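Local atomic coordinates of cellulosomal scaffoldin (Acetivibrio cellulolyticus, PDB entry 3ZUC), a protein that binds crystalline cellulose through the family 3b carbohydrate-binding module, one part of a longer scaffoldin that probably also hydrolyses beta-1,4-glucans. Residues D122-N127 with W136-A141; V8-A13 with L43-T48. All coordinates share one frame; numbering follows the deposited sequence.

Interaction 1: D122-N127 with W136-A141. With CA (calcium ion), chain B.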
ATOM      1  N   ASP A 122      -6.620 -14.975  -3.653  1.00  7.49           N
ATOM      2  CA  ASP A 122      -7.229 -14.992  -2.329  1.00  7.49           C
ATOM      3  C   ASP A 122      -6.829 -13.822  -1.439  1.00  7.41           C
ATOM      4  O   ASP A 122      -7.225 -13.793  -0.278  1.00  8.58           O
ATOM      5  CB  ASP A 122      -6.954 -16.309  -1.609  1.00  8.29           C
ATOM      6  CG  ASP A 122      -5.507 -16.470  -1.162  1.00  7.83           C
ATOM      7  OD1 ASP A 122      -4.611 -15.891  -1.809  1.00  7.25           O
ATOM      8  OD2 ASP A 122      -5.279 -17.202  -0.168  1.00  8.72           O
ATOM      9  N   ASP A 123      -6.065 -12.862  -1.949  1.00  6.33           N
ATOM     10  CA  ASP A 123      -5.556 -11.814  -1.090  1.00  5.76           C
ATOM     11  C   ASP A 123      -6.612 -10.754  -0.807  1.00  5.77           C
ATOM     12  O   ASP A 123      -7.243 -10.236  -1.725  1.00  6.56           O
ATOM     13  CB  ASP A 123      -4.338 -11.159  -1.741  1.00  5.91           C
ATOM     14  CG  ASP A 123      -3.148 -12.102  -1.853  1.00  5.52           C
ATOM     15  OD1 ASP A 123      -3.123 -13.110  -1.107  1.00  5.52           O
ATOM     16  OD2 ASP A 123      -2.234 -11.789  -2.664  1.00  5.80           O
ATOM     17  N   TYR A 124      -6.742 -10.373   0.456  1.00  5.77           N
ATOM     18  CA  TYR A 124      -7.736  -9.396   0.888  1.00  5.99           C
ATOM     19  C   TYR A 124      -7.667  -8.110   0.057  1.00  6.14           C
ATOM     20  O   TYR A 124      -8.702  -7.574  -0.341  1.00  6.69           O
ATOM     21  CB  TYR A 124      -7.519  -9.086   2.371  1.00  6.53           C
ATOM     22  CG  TYR A 124      -8.440  -8.082   2.993  1.00  6.64           C
ATOM     23  CD1 TYR A 124      -8.140  -6.728   3.033  1.00  6.23           C
ATOM     24  CD2 TYR A 124      -9.586  -8.504   3.626  1.00  9.55           C
ATOM     25  CE1 TYR A 124      -8.965  -5.822   3.655  1.00  6.57           C
ATOM     26  CE2 TYR A 124     -10.424  -7.614   4.254  1.00 10.11           C
ATOM     27  CZ  TYR A 124     -10.122  -6.271   4.263  1.00  8.86           C
ATOM     28  OH  TYR A 124     -10.979  -5.395   4.891  1.00 10.40           O
ATOM     29  N   SER A 125      -6.464  -7.601  -0.188  1.00  5.74           N
ATOM     30  CA  SER A 125      -6.311  -6.321  -0.867  1.00  5.88           C
ATOM     31  C   SER A 125      -6.254  -6.396  -2.400  1.00  6.06           C
ATOM     32  O   SER A 125      -6.237  -5.348  -3.052  1.00  6.65           O
ATOM     33  CB  SER A 125      -5.065  -5.594  -0.370  1.00  5.65           C
ATOM     34  OG  SER A 125      -5.130  -5.275   1.006  1.00  5.73           O
ATOM     35  N   PHE A 126      -6.192  -7.593  -2.975  1.00  6.09           N
ATOM     36  CA  PHE A 126      -5.992  -7.720  -4.416  1.00  6.36           C
ATOM     37  C   PHE A 126      -7.238  -7.329  -5.191  1.00  6.91           C
ATOM     38  O   PHE A 126      -8.350  -7.754  -4.860  1.00  7.72           O
ATOM     39  CB  PHE A 126      -5.654  -9.178  -4.736  1.00  6.66           C
ATOM     40  CG  PHE A 126      -5.440  -9.477  -6.207  1.00  6.88           C
ATOM     41  CD1 PHE A 126      -4.404  -8.898  -6.914  1.00  6.85           C
ATOM     42  CD2 PHE A 126      -6.232 -10.416  -6.845  1.00  7.88           C
ATOM     43  CE1 PHE A 126      -4.170  -9.218  -8.239  1.00  7.61           C
ATOM     44  CE2 PHE A 126      -5.995 -10.758  -8.171  1.00  8.56           C
ATOM     45  CZ  PHE A 126      -4.967 -10.158  -8.868  1.00  8.24           C
ATOM     46  N   ASN A 127      -7.035  -6.543  -6.241  1.00  7.68           N
ATOM     47  CA  ASN A 127      -8.097  -6.159  -7.151  1.00  9.06           C
ATOM     48  C   ASN A 127      -7.804  -6.806  -8.500  1.00 10.04           C
ATOM     49  O   ASN A 127      -6.883  -6.416  -9.208  1.00 10.85           O
ATOM     50  CB  ASN A 127      -8.184  -4.643  -7.245  1.00 10.40           C
ATOM     51  CG  ASN A 127      -9.397  -4.212  -8.011  1.00 12.44           C
ATOM     52  OD1 ASN A 127      -9.761  -4.857  -8.986  1.00 13.43           O
ATOM     53  ND2 ASN A 127     -10.040  -3.145  -7.584  1.00 13.46           N
ATOM     54  N   TRP A 136     -10.647   2.248  -3.102  1.00 10.91           N
ATOM     55  CA  TRP A 136     -10.512   0.860  -2.697  1.00  9.51           C
ATOM     56  C   TRP A 136     -10.380   0.793  -1.192  1.00  8.50           C
ATOM     57  O   TRP A 136      -9.376   1.215  -0.633  1.00  8.43           O
ATOM     58  CB  TRP A 136      -9.284   0.264  -3.386  1.00  9.91           C
ATOM     59  CG  TRP A 136      -9.094  -1.208  -3.318  1.00  9.72           C
ATOM     60  CD1 TRP A 136      -7.962  -1.846  -2.896  1.00  9.17           C
ATOM     61  CD2 TRP A 136      -9.982  -2.235  -3.779  1.00 10.85           C
ATOM     62  NE1 TRP A 136      -8.090  -3.197  -3.061  1.00  9.53           N
ATOM     63  CE2 TRP A 136      -9.319  -3.463  -3.594  1.00 10.78           C
ATOM     64  CE3 TRP A 136     -11.255  -2.238  -4.365  1.00 13.67           C
ATOM     65  CZ2 TRP A 136      -9.886  -4.672  -3.942  1.00 13.24           C
ATOM     66  CZ3 TRP A 136     -11.819  -3.446  -4.704  1.00 15.13           C
ATOM     67  CH2 TRP A 136     -11.138  -4.646  -4.489  1.00 15.19           C
ATOM     68  N   ASP A 137     -11.406   0.254  -0.532  1.00  8.40           N
ATOM     69  CA  ASP A 137     -11.416   0.204   0.930  1.00  8.29           C
ATOM     70  C   ASP A 137     -10.762  -1.048   1.488  1.00  7.13           C
ATOM     71  O   ASP A 137     -10.742  -1.240   2.704  1.00  8.14           O
ATOM     72  CB  ASP A 137     -12.845   0.376   1.487  1.00  9.82           C
ATOM     73  CG  ASP A 137     -13.766  -0.797   1.193  1.00 11.97           C
ATOM     74  OD1 ASP A 137     -13.309  -1.836   0.691  1.00 12.19           O
ATOM     75  OD2 ASP A 137     -14.976  -0.663   1.502  1.00 15.03           O
ATOM     76  N   LYS A 138     -10.146  -1.856   0.625  1.00  6.55           N
ATOM     77  CA  LYS A 138      -9.473  -3.083   1.054  1.00  6.70           C
ATOM     78  C   LYS A 138      -7.967  -2.889   1.210  1.00  6.08           C
ATOM     79  O   LYS A 138      -7.275  -3.836   1.573  1.00  6.57           O
ATOM     80  CB  LYS A 138      -9.773  -4.234   0.098  1.00  8.71           C
ATOM     81  CG  LYS A 138     -11.245  -4.536  -0.062  1.00 11.56           C
ATOM     82  CD  LYS A 138     -11.890  -4.824   1.249  1.00 14.86           C
ATOM     83  CE  LYS A 138     -13.351  -5.280   1.084  1.00 18.07           C
ATOM     84  NZ  LYS A 138     -14.308  -4.263   0.603  1.00 20.07           N
ATOM     85  N   VAL A 139      -7.473  -1.686   0.948  1.00  5.90           N
ATOM     86  CA  VAL A 139      -6.184  -1.227   1.460  1.00  5.56           C
ATOM     87  C   VAL A 139      -6.473  -0.180   2.532  1.00  5.74           C
ATOM     88  O   VAL A 139      -7.536   0.446   2.516  1.00  6.68           O
ATOM     89  CB  VAL A 139      -5.251  -0.668   0.353  1.00  6.06           C
ATOM     90  CG1 VAL A 139      -4.833  -1.776  -0.585  1.00  6.46           C
ATOM     91  CG2 VAL A 139      -5.915   0.492  -0.411  1.00  6.88           C
ATOM     92  N   THR A 140      -5.544  -0.019   3.461  1.00  5.60           N
ATOM     93  CA  THR A 140      -5.730   0.951   4.531  1.00  5.54           C
ATOM     94  C   THR A 140      -4.612   1.973   4.550  1.00  5.37           C
ATOM     95  O   THR A 140      -3.500   1.730   4.045  1.00  5.72           O
ATOM     96  CB  THR A 140      -5.892   0.266   5.901  1.00  5.67           C
ATOM     97  OG1 THR A 140      -4.736  -0.543   6.109  1.00  5.83           O
ATOM     98  CG2 THR A 140      -7.161  -0.581   5.967  1.00  6.51           C
ATOM     99  N   ALA A 141      -4.908   3.124   5.144  1.00  5.70           N
ATOM    100  CA  ALA A 141      -3.897   4.146   5.375  1.00  5.77           C
ATOM    101  C   ALA A 141      -4.062   4.688   6.776  1.00  5.53           C
ATOM    102  O   ALA A 141      -5.143   4.599   7.377  1.00  6.11           O
ATOM    103  CB  ALA A 141      -4.007   5.294   4.372  1.00  6.44           C
TER
HETATM  104 CA    CA B1154      -2.299 -15.282  -1.487  1.00  5.69          CA
HETATM  105  O   HOH W   1      -0.520 -13.863  -2.445  1.00  6.25           O
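Two type I beta turns of the CBM3 beta-sandwich, Asp123 to Phe126 and Trp136 to Val139, meet here. The second carries the chain from strand 134-135 of one sheet to strand 140-143 of the other. Two hydrogen bonds join them. Trp136 NE1 donates to Ser125 O over 2.8 Å, with an N-H...O angle of 158°. The oxygen lies near the indole plane, whereas NE1 stands 40° above the Ser125 carbonyl plane. Ser125 OG donates to Lys138 O at 2.6 Å; Tyr46 N is a second partner of the hydroxyl, which fixes its rotation. The indole is also held between two residues: Asn127 lays ND2 over one face, 3.4 Å from Trp136 CZ3, and Lys138 CB packs on the opposite face. Asn127 OD1 accepts from Ser129 N and Ala130 N, holding the amide there, and Asn127 CB makes a CH-pi contact with the six-membered ring. With CG anti to the backbone N (chi1 179°), Tyr124 brings its ring edge to the other turn, CE1 lying 3.3 Å from Lys138 O, while its hydroxyl is bonded to Ile151 O. At the far end of 122-127, Asp122 OD1 and Asp123 OD1 each bind calcium, and Asp123 OD2 accepts a hydrogen bond from a calcium-bound water at 2.7 Å.

Interaction 2: V8-A13 with L43-T48. With CA (calcium ion), chain B; EDO (1,2-ethanediol), chain C.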
ATOM      1  N   VAL A   8      -7.513   7.662  -0.833  1.00  8.64           N
ATOM      2  CA  VAL A   8      -6.639   6.601  -1.277  1.00  8.41           C
ATOM      3  C   VAL A   8      -7.300   5.851  -2.418  1.00  8.97           C
ATOM      4  O   VAL A   8      -8.419   5.348  -2.291  1.00 12.46           O
ATOM      5  CB  VAL A   8      -6.310   5.634  -0.113  1.00  8.64           C
ATOM      6  CG1 VAL A   8      -5.354   4.559  -0.590  1.00  9.45           C
ATOM      7  CG2 VAL A   8      -5.731   6.405   1.060  1.00  8.80           C
ATOM      8  N   GLU A   9      -6.621   5.803  -3.550  1.00  7.53           N
ATOM      9  CA  GLU A   9      -7.034   5.000  -4.682  1.00  7.52           C
ATOM     10  C   GLU A   9      -5.944   3.949  -4.937  1.00  6.96           C
ATOM     11  O   GLU A   9      -4.785   4.126  -4.529  1.00  7.10           O
ATOM     12  CB  GLU A   9      -7.203   5.874  -5.916  1.00  8.61           C
ATOM     13  CG  GLU A   9      -8.261   6.935  -5.832  1.00  9.95           C
ATOM     14  CD  GLU A   9      -8.060   7.910  -6.967  1.00 11.47           C
ATOM     15  OE1 GLU A   9      -7.245   8.833  -6.824  1.00 11.93           O
ATOM     16  OE2 GLU A   9      -8.648   7.706  -8.046  1.00 13.79           O
ATOM     17  N   PHE A  10      -6.300   2.893  -5.659  1.00  6.88           N
ATOM     18  CA  PHE A  10      -5.428   1.754  -5.754  1.00  6.86           C
ATOM     19  C   PHE A  10      -5.729   0.943  -7.010  1.00  7.00           C
ATOM     20  O   PHE A  10      -6.888   0.870  -7.431  1.00  8.16           O
ATOM     21  CB  PHE A  10      -5.646   0.840  -4.525  1.00  7.25           C
ATOM     22  CG  PHE A  10      -4.707  -0.341  -4.488  1.00  7.04           C
ATOM     23  CD1 PHE A  10      -3.410  -0.182  -4.044  1.00  6.95           C
ATOM     24  CD2 PHE A  10      -5.099  -1.579  -4.960  1.00  7.69           C
ATOM     25  CE1 PHE A  10      -2.512  -1.222  -4.090  1.00  7.54           C
ATOM     26  CE2 PHE A  10      -4.196  -2.626  -4.988  1.00  8.17           C
ATOM     27  CZ  PHE A  10      -2.910  -2.420  -4.564  1.00  8.17           C
ATOM     28  N   PHE A  11      -4.708   0.273  -7.551  1.00  6.68           N
ATOM     29  CA  PHE A  11      -4.907  -0.886  -8.417  1.00  7.04           C
ATOM     30  C   PHE A  11      -3.629  -1.708  -8.416  1.00  6.50           C
ATOM     31  O   PHE A  11      -2.583  -1.270  -7.932  1.00  6.88           O
ATOM     32  CB  PHE A  11      -5.382  -0.533  -9.844  1.00  7.69           C
ATOM     33  CG  PHE A  11      -4.350   0.097 -10.763  1.00  7.83           C
ATOM     34  CD1 PHE A  11      -3.966   1.413 -10.619  1.00  8.53           C
ATOM     35  CD2 PHE A  11      -3.833  -0.620 -11.821  1.00  8.60           C
ATOM     36  CE1 PHE A  11      -3.076   2.014 -11.497  1.00  9.57           C
ATOM     37  CE2 PHE A  11      -2.935  -0.034 -12.710  1.00  9.50           C
ATOM     38  CZ  PHE A  11      -2.564   1.283 -12.555  1.00  9.75           C
ATOM     39  N   ASN A  12      -3.735  -2.923  -8.941  1.00  6.48           N
ATOM     40  CA  ASN A  12      -2.609  -3.824  -9.080  1.00  6.74           C
ATOM     41  C   ASN A  12      -2.055  -3.762 -10.497  1.00  6.97           C
ATOM     42  O   ASN A  12      -2.809  -3.967 -11.462  1.00  7.97           O
ATOM     43  CB  ASN A  12      -3.051  -5.273  -8.811  1.00  6.91           C
ATOM     44  CG  ASN A  12      -3.380  -5.519  -7.350  1.00  6.59           C
ATOM     45  OD1 ASN A  12      -4.512  -5.333  -6.905  1.00  7.38           O
ATOM     46  ND2 ASN A  12      -2.365  -5.902  -6.579  1.00  6.54           N
ATOM     47  N   ALA A  13      -0.758  -3.501 -10.658  1.00  6.93           N
ATOM     48  CA  ALA A  13      -0.201  -3.358 -12.015  1.00  7.23           C
ATOM     49  C   ALA A  13      -0.087  -4.668 -12.759  1.00  7.48           C
ATOM     50  O   ALA A  13      -0.043  -4.666 -13.986  1.00  9.17           O
ATOM     51  CB  ALA A  13       1.152  -2.673 -12.003  1.00  8.03           C
ATOM     52  N   LEU A  43       0.756   2.994   4.758  1.00  5.30           N
ATOM     53  CA  LEU A  43      -0.204   2.279   3.924  1.00  5.40           C
ATOM     54  C   LEU A  43      -0.074   0.791   4.194  1.00  4.95           C
ATOM     55  O   LEU A  43       1.036   0.306   4.398  1.00  5.73           O
ATOM     56  CB  LEU A  43       0.074   2.514   2.426  1.00  5.63           C
ATOM     57  CG  LEU A  43       0.246   3.967   2.001  1.00  6.48           C
ATOM     58  CD1 LEU A  43       0.737   4.055   0.572  1.00  7.36           C
ATOM     59  CD2 LEU A  43      -1.042   4.740   2.185  1.00  8.29           C
ATOM     60  N   HIS A  44      -1.188   0.055   4.170  1.00  4.98           N
ATOM     61  CA  HIS A  44      -1.153  -1.403   4.269  1.00  5.12           C
ATOM     62  C   HIS A  44      -1.785  -2.085   3.052  1.00  5.02           C
ATOM     63  O   HIS A  44      -2.839  -1.667   2.560  1.00  5.94           O
ATOM     64  CB  HIS A  44      -1.919  -1.938   5.486  1.00  5.51           C
ATOM     65  CG  HIS A  44      -1.300  -1.627   6.799  1.00  5.62           C
ATOM     66  ND1 HIS A  44      -1.898  -1.984   7.989  1.00  6.18           N
ATOM     67  CD2 HIS A  44      -0.142  -1.018   7.118  1.00  6.06           C
ATOM     68  CE1 HIS A  44      -1.134  -1.590   8.995  1.00  6.28           C
ATOM     69  NE2 HIS A  44      -0.060  -1.001   8.493  1.00  6.39           N
ATOM     70  N   TYR A  45      -1.140  -3.172   2.656  1.00  4.95           N
ATOM     71  CA  TYR A  45      -1.646  -4.109   1.648  1.00  5.08           C
ATOM     72  C   TYR A  45      -1.671  -5.498   2.292  1.00  4.96           C
ATOM     73  O   TYR A  45      -0.619  -5.998   2.708  1.00  5.47           O
ATOM     74  CB  TYR A  45      -0.762  -4.101   0.408  1.00  5.50           C
ATOM     75  CG  TYR A  45      -1.278  -4.960  -0.722  1.00  5.41           C
ATOM     76  CD1 TYR A  45      -0.960  -6.308  -0.810  1.00  5.57           C
ATOM     77  CD2 TYR A  45      -2.120  -4.424  -1.695  1.00  5.59           C
ATOM     78  CE1 TYR A  45      -1.457  -7.099  -1.838  1.00  5.70           C
ATOM     79  CE2 TYR A  45      -2.624  -5.201  -2.720  1.00  5.69           C
ATOM     80  CZ  TYR A  45      -2.284  -6.537  -2.798  1.00  5.83           C
ATOM     81  OH  TYR A  45      -2.789  -7.260  -3.861  1.00  6.25           O
ATOM     82  N   TYR A  46      -2.852  -6.101   2.383  1.00  4.75           N
ATOM     83  CA  TYR A  46      -3.084  -7.358   3.090  1.00  5.22           C
ATOM     84  C   TYR A  46      -3.173  -8.534   2.125  1.00  5.22           C
ATOM     85  O   TYR A  46      -3.820  -8.450   1.074  1.00  5.51           O
ATOM     86  CB  TYR A  46      -4.409  -7.263   3.859  1.00  5.39           C
ATOM     87  CG  TYR A  46      -4.425  -6.205   4.930  1.00  5.44           C
ATOM     88  CD1 TYR A  46      -3.943  -6.488   6.202  1.00  5.58           C
ATOM     89  CD2 TYR A  46      -4.893  -4.922   4.686  1.00  5.57           C
ATOM     90  CE1 TYR A  46      -3.926  -5.548   7.205  1.00  6.06           C
ATOM     91  CE2 TYR A  46      -4.884  -3.967   5.684  1.00  6.28           C
ATOM     92  CZ  TYR A  46      -4.399  -4.270   6.945  1.00  6.19           C
ATOM     93  OH  TYR A  46      -4.419  -3.300   7.928  1.00  6.78           O
ATOM     94  N   PHE A  47      -2.552  -9.647   2.502  1.00  4.87           N
ATOM     95  CA  PHE A  47      -2.472 -10.779   1.607  1.00  5.10           C
ATOM     96  C   PHE A  47      -2.226 -12.067   2.386  1.00  5.16           C
ATOM     97  O   PHE A  47      -1.902 -12.044   3.577  1.00  5.32           O
ATOM     98  CB  PHE A  47      -1.364 -10.540   0.547  1.00  5.26           C
ATOM     99  CG  PHE A  47       0.033 -10.420   1.111  1.00  5.21           C
ATOM    100  CD1 PHE A  47       0.491  -9.231   1.673  1.00  5.41           C
ATOM    101  CD2 PHE A  47       0.923 -11.493   1.051  1.00  5.58           C
ATOM    102  CE1 PHE A  47       1.781  -9.126   2.172  1.00  5.74           C
ATOM    103  CE2 PHE A  47       2.205 -11.387   1.539  1.00  5.92           C
ATOM    104  CZ  PHE A  47       2.646 -10.200   2.099  1.00  5.63           C
ATOM    105  N   THR A  48      -2.368 -13.192   1.689  1.00  5.26           N
ATOM    106  CA  THR A  48      -1.894 -14.476   2.185  1.00  5.57           C
ATOM    107  C   THR A  48      -0.604 -14.822   1.447  1.00  5.37           C
ATOM    108  O   THR A  48      -0.555 -14.773   0.210  1.00  5.76           O
ATOM    109  CB  THR A  48      -2.906 -15.609   2.051  1.00  5.97           C
ATOM    110  OG1 THR A  48      -3.161 -15.834   0.670  1.00  6.51           O
ATOM    111  CG2 THR A  48      -4.200 -15.286   2.775  1.00  6.95           C
TER
HETATM  112 CA    CA B1154      -2.299 -15.282  -1.487  1.00  5.69          CA
HETATM  113  C1  EDO C1155      -3.150  -3.772  11.887  0.57  9.34           C
HETATM  114  O1  EDO C1155      -3.056  -2.478  11.298  0.57  8.38           O
HETATM  115  C2  EDO C1155      -3.545  -4.793  10.839  0.57 10.13           C
HETATM  116  O2  EDO C1155      -4.802  -4.438  10.251  0.57  8.31           O
HETATM  117  O   HOH W   1      -0.520 -13.863  -2.445  1.00  6.25           O
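Phe10 and Tyr45 meet in the buried core between the two antiparallel sheets of the CBM3 beta-sandwich. Strand 6-12 belongs to one sheet and strand 42-47 to the other, and the CA atoms of Phe10 and Tyr45, the nearest pair, are 10.2 Å apart, so side chains alone bridge the gap. Phe10 CZ reaches Tyr45 CE2 at 3.3 Å. The ring planes are inclined by 37°, an oblique aromatic pair. Tyr45 has CG anti to its N (chi1 -175°), which sends the phenol across the core until its hydroxyl meets Asn12. There Asn12 ND2 donates to Tyr45 OH over 3.1 Å with an N-H...O angle of 154°, the amide standing steeply to the phenol ring.

In the next shell, Asn12 OD1 accepts from Asn127 N, so both ends of the amide are engaged and its orientation is set. Phe10 meets Phe26 of the adjacent strand edge-to-face. His44 and Tyr46 lie on the other side of strand 42-47: His44 ND1 donates in its ring plane to Tyr46 OH at 2.8 Å, and His44 NE2 bonds to Glu88 OE1. Tyr46 OH also bonds to an ethanediol molecule, probably from the crystallisation liquor. Where the strand ends, Thr48 chelates calcium through its backbone O at 2.5 Å and its OG1 at 2.4 Å.

The centres of interactions 1 and 2 lie about 5 Å apart, and the two touch directly. They come in series along the chain: both segments of interaction 2 precede those of interaction 1. Strands 42-47 and 140-143 are neighbours in one sheet, while strand 6-12 lies in the facing sheet. The loop 122-127 packs beside this sandwich-spanning contact: Phe126 CA rests 3.3 Å from Tyr45 OH. The calcium ion joins them too: Thr48 of interaction 2 and Asp122 and Asp123 of interaction 1 share it with Asp50 and Asn119, tying the end of strand 42-47 to the later loop. Asp122 OD2 and Thr48 OG1, 2.7 Å apart, probably add a hydrogen bond.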